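PDB 1O9G: 23S rRNA (guanine(2535)-N(1))-methyltransferase from Streptomyces viridochromogenes, which methylates N1 of guanine-2535 in 23S ribosomal RNA, using S-adenosyl-L-methionine as methyl donor, and thereby confers resistance to the orthosomycin antibiotic avilamycin. Local coordinates for residues G19-H23 against R108-R112; A30-L35 against L230-R235. The protein carries 3 engineered substitutions. One frame throughout, in Å; residues are numbered along the deposited sequence.

In the fold
Contact 1 joins an irregular loop to helix 102-119, an outlying helix of this Rossmann-like methyltransferase; its centre lies about 19 Å from the centre of the chain. Contact 2, centred about 13 Å from the same point, sets the start of helix 33-45 against a hairpin at the edge of the sheet, with Leu35, Phe31 and Leu230 buried and Pro32 exposed. They share no secondary-structure element, although 19-23 and 30-35 are close along the chain, and their centres stand about 24 Å apart. Arginines matter in both: Arg108 and Arg112 bond to carbonyls in contact 1, while Arg235 packs on apolar groups in contact 2, which no hydrogen bond crosses.

Contact 1. Residues G19-H23 against R108-R112; sequences GVVLH and RELER
Arg108 and Arg112, one turn apart on their helix, reach out to successive carbonyls of the loop Gly19-His23, which is turned back by a backbone bond from Gly19 N to Leu22 O. Arg112 takes Val20 O side-on with two nitrogens, NE at 3.1 Å and NH2 at 3.0 Å; the oxygen lies in the guanidinium plane, and NE meets it nearly head-on, at a C=O...N angle of 165°. Arg108 NE donates to Val21 O over 2.8 Å, in the carbonyl plane on a lone pair, while its NH2 adds a weak second bond. Bent at chi2 (57°), the Arg108 chain runs past Val21 in the opposite direction, its CG touching Val21 CG1 at 3.9 Å.

Flat groups are layered as well. His23 NE2 lies over the centre of the Arg108 guanidinium, 3.2 Å from CZ, with the two planes inclined by 35°; Arg112 NE covers the opposite face. Charge pairing comes from within the helix: Arg108 NH1 bonds to Glu111 OE1 at 2.8 Å, which should help fix the guanidinium's rotation and ease the closeness of two arginines. A water links Glu111 OE1 to His23 NE2.

Arg112 NH1 is hydrogen-bonded to Gln115 OE1, and the backbone N of His23 to Asn96 OD1 of helix 87-98. Val20 and Val21 rest on helix 122-140, while Leu22 turns to helix 64-72, so the loop is wedged among four helices.

Contact 2. Residues A30-L35 against L230-R235; sequences AFPVRL and LKIGTR
Leu35 meets three residues of the hairpin at once, dividing the work between its two methyls. CD1 packs against Ile232 CG1 at 4.0 Å and Leu230 CD1 at 4.1 Å, whereas CD2 lies on the aliphatic part of Arg235, 3.8 Å from its CD. CG anti to the backbone nitrogen (chi1 -178°) carries both methyls to the hairpin.

The Arg235 chain, extended from CG to NE, slides past Phe31 in the opposite direction, and Phe31 CE1 comes within 3.5 Å of Arg235 NE; ring and guanidinium planes are 63° apart. The turn at chi4 (79°) swings the guanidinium to face Pro32, which comes from the direction opposite to Arg235: its CD sits over one guanidinium face, off centre and 3.7 Å from Arg235 CZ. The same CD lies over the rim of one face of the Phe31 ring, so the proline fills the corner between ring and guanidinium.

The hairpin belongs to the class I (Rossmann-like) methyltransferase sheet, strand order 3-2-1-4-5-7-6, in which antiparallel strand 235-241 is inserted between 209-214 and the edge strand 228-232. A type II' turn from Ile232 to Arg235 joins the hairpin strands, closed by reciprocal backbone bonds of 3.0 Å, Ile232 N to Arg235 O and Arg235 N to Ile232 O.

Further out, Leu230 pairs through its backbone with Ala237 and packs on Glu38 and Arg42 of helix 33-45. Pro32 occupies the N-cap position of that helix. The Phe31 ring reaches Ala36 and Ile39 in it, as well as Leu65 of helix 64-72, and Arg215 brings a like charge close to Arg235 NH2.

Contact 1. Residues G19-H23 against R108-R112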
ATOM      1  N   GLY A  19      -2.270 -15.067   0.500  1.00 17.94           N
ATOM      2  CA  GLY A  19      -2.266 -16.448   0.064  1.00 18.76           C
ATOM      3  C   GLY A  19      -3.629 -17.124  -0.048  1.00 19.10           C
ATOM      4  O   GLY A  19      -3.719 -18.326  -0.330  1.00 21.78           O
ATOM      5  N   VAL A  20      -4.692 -16.373   0.195  1.00 17.09           N
ATOM      6  CA  VAL A  20      -6.048 -16.882   0.050  1.00 16.96           C
ATOM      7  C   VAL A  20      -6.553 -16.401  -1.306  1.00 14.49           C
ATOM      8  O   VAL A  20      -6.527 -17.156  -2.276  1.00 15.03           O
ATOM      9  CB  VAL A  20      -6.947 -16.447   1.244  1.00 17.68           C
ATOM     10  CG1 VAL A  20      -8.415 -16.886   1.059  1.00 16.91           C
ATOM     11  CG2 VAL A  20      -6.369 -16.978   2.531  1.00 20.27           C
ATOM     12  N   VAL A  21      -6.899 -15.121  -1.423  1.00 13.16           N
ATOM     13  CA  VAL A  21      -7.230 -14.515  -2.710  1.00 13.51           C
ATOM     14  C   VAL A  21      -6.010 -13.710  -3.225  1.00 12.86           C
ATOM     15  O   VAL A  21      -5.485 -13.929  -4.335  1.00 12.71           O
ATOM     16  CB  VAL A  21      -8.482 -13.633  -2.623  1.00 13.16           C
ATOM     17  CG1 VAL A  21      -8.849 -13.042  -4.023  1.00 13.34           C
ATOM     18  CG2 VAL A  21      -9.656 -14.444  -2.032  1.00 14.09           C
ATOM     19  N   LEU A  22      -5.587 -12.755  -2.414  1.00 12.47           N
ATOM     20  CA  LEU A  22      -4.378 -11.995  -2.665  1.00 12.87           C
ATOM     21  C   LEU A  22      -3.175 -12.916  -2.640  1.00 13.59           C
ATOM     22  O   LEU A  22      -3.159 -13.957  -1.971  1.00 13.86           O
ATOM     23  CB  LEU A  22      -4.263 -10.822  -1.691  1.00 13.06           C
ATOM     24  CG  LEU A  22      -5.167  -9.635  -2.001  1.00 13.93           C
ATOM     25  CD1 LEU A  22      -6.658  -9.922  -1.949  1.00 15.74           C
ATOM     26  CD2 LEU A  22      -4.857  -8.407  -1.096  1.00 16.67           C
ATOM     27  N   HIS A  23      -2.167 -12.516  -3.387  1.00 13.93           N
ATOM     28  CA  HIS A  23      -1.030 -13.364  -3.714  1.00 15.85           C
ATOM     29  C   HIS A  23       0.139 -13.139  -2.787  1.00 17.22           C
ATOM     30  O   HIS A  23       0.480 -11.993  -2.487  1.00 16.77           O
ATOM     31  CB  HIS A  23      -0.588 -13.095  -5.141  1.00 14.98           C
ATOM     32  CG  HIS A  23      -1.595 -13.516  -6.154  1.00 16.21           C
ATOM     33  ND1 HIS A  23      -2.459 -12.647  -6.779  1.00 18.43           N
ATOM     34  CD2 HIS A  23      -1.890 -14.743  -6.627  1.00 16.10           C
ATOM     35  CE1 HIS A  23      -3.222 -13.328  -7.621  1.00 16.00           C
ATOM     36  NE2 HIS A  23      -2.888 -14.593  -7.553  1.00 18.71           N
ATOM     37  N   ARG A 108      -9.639 -15.128 -10.479  1.00 15.24           N
ATOM     38  CA  ARG A 108      -9.036 -15.758  -9.321  1.00 15.02           C
ATOM     39  C   ARG A 108      -9.958 -16.777  -8.682  1.00 15.32           C
ATOM     40  O   ARG A 108      -9.500 -17.856  -8.264  1.00 15.46           O
ATOM     41  CB  ARG A 108      -8.579 -14.674  -8.330  1.00 15.04           C
ATOM     42  CG  ARG A 108      -7.858 -15.164  -7.090  1.00 14.12           C
ATOM     43  CD  ARG A 108      -6.644 -15.985  -7.329  1.00 16.27           C
ATOM     44  NE  ARG A 108      -5.771 -15.980  -6.161  1.00 16.44           N
ATOM     45  CZ  ARG A 108      -4.726 -16.766  -5.984  1.00 19.94           C
ATOM     46  NH1 ARG A 108      -4.396 -17.684  -6.868  1.00 21.45           N
ATOM     47  NH2 ARG A 108      -4.007 -16.620  -4.892  1.00 25.24           N
ATOM     48  N   GLU A 109     -11.227 -16.435  -8.576  1.00 15.84           N
ATOM     49  CA  GLU A 109     -12.228 -17.355  -8.020  1.00 16.32           C
ATOM     50  C   GLU A 109     -12.261 -18.625  -8.871  1.00 17.46           C
ATOM     51  O   GLU A 109     -12.312 -19.732  -8.327  1.00 17.16           O
ATOM     52  CB  GLU A 109     -13.635 -16.734  -7.988  1.00 17.90           C
ATOM     53  CG  GLU A 109     -14.696 -17.631  -7.386  1.00 21.56           C
ATOM     54  CD  GLU A 109     -16.096 -17.044  -7.422  1.00 24.97           C
ATOM     55  OE1 GLU A 109     -16.233 -15.852  -7.740  1.00 26.92           O
ATOM     56  OE2 GLU A 109     -17.045 -17.804  -7.140  1.00 28.51           O
ATOM     57  N   LEU A 110     -12.236 -18.471 -10.186  1.00 17.97           N
ATOM     58  CA  LEU A 110     -12.310 -19.609 -11.099  1.00 20.28           C
ATOM     59  C   LEU A 110     -11.074 -20.468 -10.916  1.00 18.53           C
ATOM     60  O   LEU A 110     -11.175 -21.691 -10.897  1.00 18.81           O
ATOM     61  CB  LEU A 110     -12.459 -19.169 -12.551  1.00 23.15           C
ATOM     62  CG  LEU A 110     -12.500 -20.221 -13.640  1.00 28.40           C
ATOM     63  CD1 LEU A 110     -13.621 -21.224 -13.398  1.00 32.96           C
ATOM     64  CD2 LEU A 110     -12.674 -19.498 -14.967  1.00 32.82           C
ATOM     65  N   GLU A 111      -9.904 -19.856 -10.810  1.00 17.12           N
ATOM     66  CA  GLU A 111      -8.663 -20.589 -10.588  1.00 17.95           C
ATOM     67  C   GLU A 111      -8.756 -21.457  -9.335  1.00 15.50           C
ATOM     68  O   GLU A 111      -8.372 -22.625  -9.347  1.00 15.96           O
ATOM     69  CB  GLU A 111      -7.459 -19.647 -10.466  1.00 18.14           C
ATOM     70  CG  GLU A 111      -6.152 -20.353 -10.146  1.00 21.26           C
ATOM     71  CD  GLU A 111      -4.939 -19.427 -10.085  1.00 27.26           C
ATOM     72  OE1 GLU A 111      -5.035 -18.314  -9.515  1.00 28.57           O
ATOM     73  OE2 GLU A 111      -3.880 -19.814 -10.611  1.00 36.48           O
ATOM     74  N   ARG A 112      -9.250 -20.866  -8.249  1.00 14.54           N
ATOM     75  CA  ARG A 112      -9.410 -21.561  -6.977  1.00 14.16           C
ATOM     76  C   ARG A 112     -10.419 -22.710  -7.095  1.00 14.79           C
ATOM     77  O   ARG A 112     -10.203 -23.788  -6.539  1.00 13.95           O
ATOM     78  CB  ARG A 112      -9.831 -20.604  -5.869  1.00 13.86           C
ATOM     79  CG  ARG A 112      -8.735 -19.665  -5.417  1.00 15.46           C
ATOM     80  CD  ARG A 112      -7.479 -20.381  -5.024  1.00 15.44           C
ATOM     81  NE  ARG A 112      -6.577 -19.619  -4.176  1.00 17.23           N
ATOM     82  CZ  ARG A 112      -5.325 -19.980  -3.932  1.00 19.60           C
ATOM     83  NH1 ARG A 112      -4.793 -21.026  -4.541  1.00 21.28           N
ATOM     84  NH2 ARG A 112      -4.583 -19.279  -3.094  1.00 21.25           N
TER
HETATM   85  O   HOH W   1      -3.969 -16.117 -10.218  1.00 32.72           O

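Contact 2. Residues A30-L35 against L230-R235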
ATOM      1  N   ALA A  30       3.961 -10.015   3.823  1.00 23.46           N
ATOM      2  CA  ALA A  30       2.617  -9.509   3.843  1.00 22.87           C
ATOM      3  C   ALA A  30       2.737  -8.264   4.737  1.00 23.14           C
ATOM      4  O   ALA A  30       3.836  -7.877   5.169  1.00 26.35           O
ATOM      5  CB  ALA A  30       1.696 -10.568   4.402  1.00 23.55           C
ATOM      6  N   PHE A  31       1.635  -7.622   4.976  1.00 20.01           N
ATOM      7  CA  PHE A  31       1.533  -6.549   5.941  1.00 18.61           C
ATOM      8  C   PHE A  31       0.238  -6.802   6.724  1.00 17.46           C
ATOM      9  O   PHE A  31      -0.749  -7.191   6.132  1.00 17.51           O
ATOM     10  CB  PHE A  31       1.455  -5.208   5.213  1.00 17.51           C
ATOM     11  CG  PHE A  31       1.715  -4.043   6.099  1.00 16.55           C
ATOM     12  CD1 PHE A  31       2.998  -3.593   6.317  1.00 20.41           C
ATOM     13  CD2 PHE A  31       0.661  -3.407   6.740  1.00 16.54           C
ATOM     14  CE1 PHE A  31       3.246  -2.550   7.194  1.00 20.74           C
ATOM     15  CE2 PHE A  31       0.904  -2.330   7.588  1.00 17.92           C
ATOM     16  CZ  PHE A  31       2.175  -1.894   7.793  1.00 20.55           C
ATOM     17  N   PRO A  32       0.194  -6.568   8.038  1.00 18.21           N
ATOM     18  CA  PRO A  32      -1.058  -6.800   8.776  1.00 19.11           C
ATOM     19  C   PRO A  32      -2.182  -5.884   8.309  1.00 18.41           C
ATOM     20  O   PRO A  32      -1.984  -4.679   8.261  1.00 17.27           O
ATOM     21  CB  PRO A  32      -0.700  -6.491  10.232  1.00 19.99           C
ATOM     22  CG  PRO A  32       0.729  -6.354  10.276  1.00 22.40           C
ATOM     23  CD  PRO A  32       1.278  -6.114   8.918  1.00 18.38           C
ATOM     24  N   VAL A  33      -3.329  -6.451   7.960  1.00 16.92           N
ATOM     25  CA  VAL A  33      -4.459  -5.677   7.475  1.00 16.07           C
ATOM     26  C   VAL A  33      -4.882  -4.612   8.480  1.00 17.08           C
ATOM     27  O   VAL A  33      -5.144  -3.475   8.112  1.00 16.56           O
ATOM     28  CB  VAL A  33      -5.639  -6.590   7.128  1.00 18.12           C
ATOM     29  CG1 VAL A  33      -6.852  -5.779   6.739  1.00 18.49           C
ATOM     30  CG2 VAL A  33      -5.230  -7.555   5.979  1.00 19.06           C
ATOM     31  N   ARG A  34      -4.945  -4.970   9.754  1.00 17.85           N
ATOM     32  CA  ARG A  34      -5.413  -4.003  10.735  1.00 19.35           C
ATOM     33  C   ARG A  34      -4.518  -2.764  10.797  1.00 17.96           C
ATOM     34  O   ARG A  34      -5.000  -1.634  10.905  1.00 18.84           O
ATOM     35  CB  ARG A  34      -5.518  -4.651  12.108  1.00 21.79           C
ATOM     36  CG  ARG A  34      -6.130  -3.766  13.148  1.00 24.16           C
ATOM     37  CD  ARG A  34      -6.259  -4.408  14.490  1.00 29.95           C
ATOM     38  NE  ARG A  34      -7.173  -3.655  15.337  1.00 31.90           N
ATOM     39  CZ  ARG A  34      -7.371  -3.916  16.624  1.00 39.39           C
ATOM     40  NH1 ARG A  34      -6.721  -4.911  17.219  1.00 43.12           N
ATOM     41  NH2 ARG A  34      -8.223  -3.183  17.328  1.00 42.91           N
ATOM     42  N   LEU A  35      -3.221  -2.973  10.742  1.00 17.41           N
ATOM     43  CA  LEU A  35      -2.282  -1.873  10.776  1.00 16.77           C
ATOM     44  C   LEU A  35      -2.373  -1.081   9.475  1.00 15.72           C
ATOM     45  O   LEU A  35      -2.257   0.146   9.474  1.00 15.59           O
ATOM     46  CB  LEU A  35      -0.861  -2.379  11.032  1.00 18.69           C
ATOM     47  CG  LEU A  35       0.214  -1.322  11.144  1.00 19.24           C
ATOM     48  CD1 LEU A  35      -0.146  -0.281  12.203  1.00 20.32           C
ATOM     49  CD2 LEU A  35       1.552  -1.949  11.469  1.00 20.78           C
ATOM     50  N   LEU A 230       3.213   6.506  14.926  1.00 24.07           N
ATOM     51  CA  LEU A 230       2.671   5.404  15.696  1.00 26.13           C
ATOM     52  C   LEU A 230       3.660   4.244  15.829  1.00 26.76           C
ATOM     53  O   LEU A 230       4.596   4.109  15.038  1.00 24.20           O
ATOM     54  CB  LEU A 230       1.294   4.965  15.170  1.00 28.01           C
ATOM     55  CG  LEU A 230       1.214   4.149  13.885  1.00 28.67           C
ATOM     56  CD1 LEU A 230       1.892   2.784  13.990  1.00 30.63           C
ATOM     57  CD2 LEU A 230      -0.243   3.929  13.490  1.00 31.80           C
ATOM     58  N   LYS A 231       3.454   3.450  16.876  1.00 28.33           N
ATOM     59  CA  LYS A 231       4.209   2.232  17.159  1.00 30.41           C
ATOM     60  C   LYS A 231       3.211   1.139  17.494  1.00 32.43           C
ATOM     61  O   LYS A 231       2.443   1.280  18.455  1.00 35.01           O
ATOM     62  CB  LYS A 231       5.116   2.448  18.370  1.00 33.30           C
ATOM     63  CG  LYS A 231       6.172   3.522  18.170  1.00 34.12           C
ATOM     64  CD  LYS A 231       6.828   3.907  19.499  1.00 39.19           C
ATOM     65  CE  LYS A 231       7.773   2.806  19.996  1.00 42.78           C
ATOM     66  NZ  LYS A 231       8.127   2.942  21.442  1.00 49.84           N
ATOM     67  N   ILE A 232       3.174   0.083  16.685  1.00 27.31           N
ATOM     68  CA  ILE A 232       2.329  -1.073  16.948  1.00 28.90           C
ATOM     69  C   ILE A 232       3.173  -2.310  16.736  1.00 32.17           C
ATOM     70  O   ILE A 232       3.724  -2.506  15.663  1.00 32.26           O
ATOM     71  CB  ILE A 232       1.113  -1.093  15.990  1.00 30.92           C
ATOM     72  CG1 ILE A 232       0.271   0.189  16.141  1.00 34.79           C
ATOM     73  CG2 ILE A 232       0.266  -2.343  16.206  1.00 39.66           C
ATOM     74  CD1 ILE A 232      -0.546   0.260  17.390  1.00 42.44           C
ATOM     75  N   GLY A 233       3.274  -3.141  17.766  1.00 42.95           N
ATOM     76  CA  GLY A 233       4.124  -4.317  17.720  1.00 55.04           C
ATOM     77  C   GLY A 233       5.576  -3.929  17.460  1.00 52.35           C
ATOM     78  O   GLY A 233       6.116  -2.965  18.089  1.00 51.76           O
ATOM     79  N   THR A 234       6.187  -4.636  16.494  1.00 58.07           N
ATOM     80  CA  THR A 234       7.571  -4.375  16.096  1.00 59.47           C
ATOM     81  C   THR A 234       7.695  -3.295  14.995  1.00 47.73           C
ATOM     82  O   THR A 234       8.795  -3.033  14.505  1.00 52.20           O
ATOM     83  CB  THR A 234       8.236  -5.692  15.621  1.00 79.88           C
ATOM     84  OG1 THR A 234       7.710  -6.808  16.355  1.00 98.79           O
ATOM     85  CG2 THR A 234       9.719  -5.720  15.961  1.00 91.44           C
ATOM     86  N   ARG A 235       6.581  -2.670  14.617  1.00 28.88           N
ATOM     87  CA  ARG A 235       6.567  -1.712  13.512  1.00 26.44           C
ATOM     88  C   ARG A 235       6.273  -0.279  13.988  1.00 25.34           C
ATOM     89  O   ARG A 235       5.560  -0.079  14.949  1.00 27.64           O
ATOM     90  CB  ARG A 235       5.503  -2.109  12.495  1.00 26.79           C
ATOM     91  CG  ARG A 235       5.924  -3.192  11.486  1.00 29.05           C
ATOM     92  CD  ARG A 235       4.926  -3.326  10.337  1.00 31.77           C
ATOM     93  NE  ARG A 235       5.206  -4.433   9.409  1.00 35.18           N
ATOM     94  CZ  ARG A 235       4.919  -5.696   9.660  1.00 36.00           C
ATOM     95  NH1 ARG A 235       5.190  -6.642   8.761  1.00 40.97           N
ATOM     96  NH2 ARG A 235       4.363  -6.041  10.819  1.00 36.48           N
TER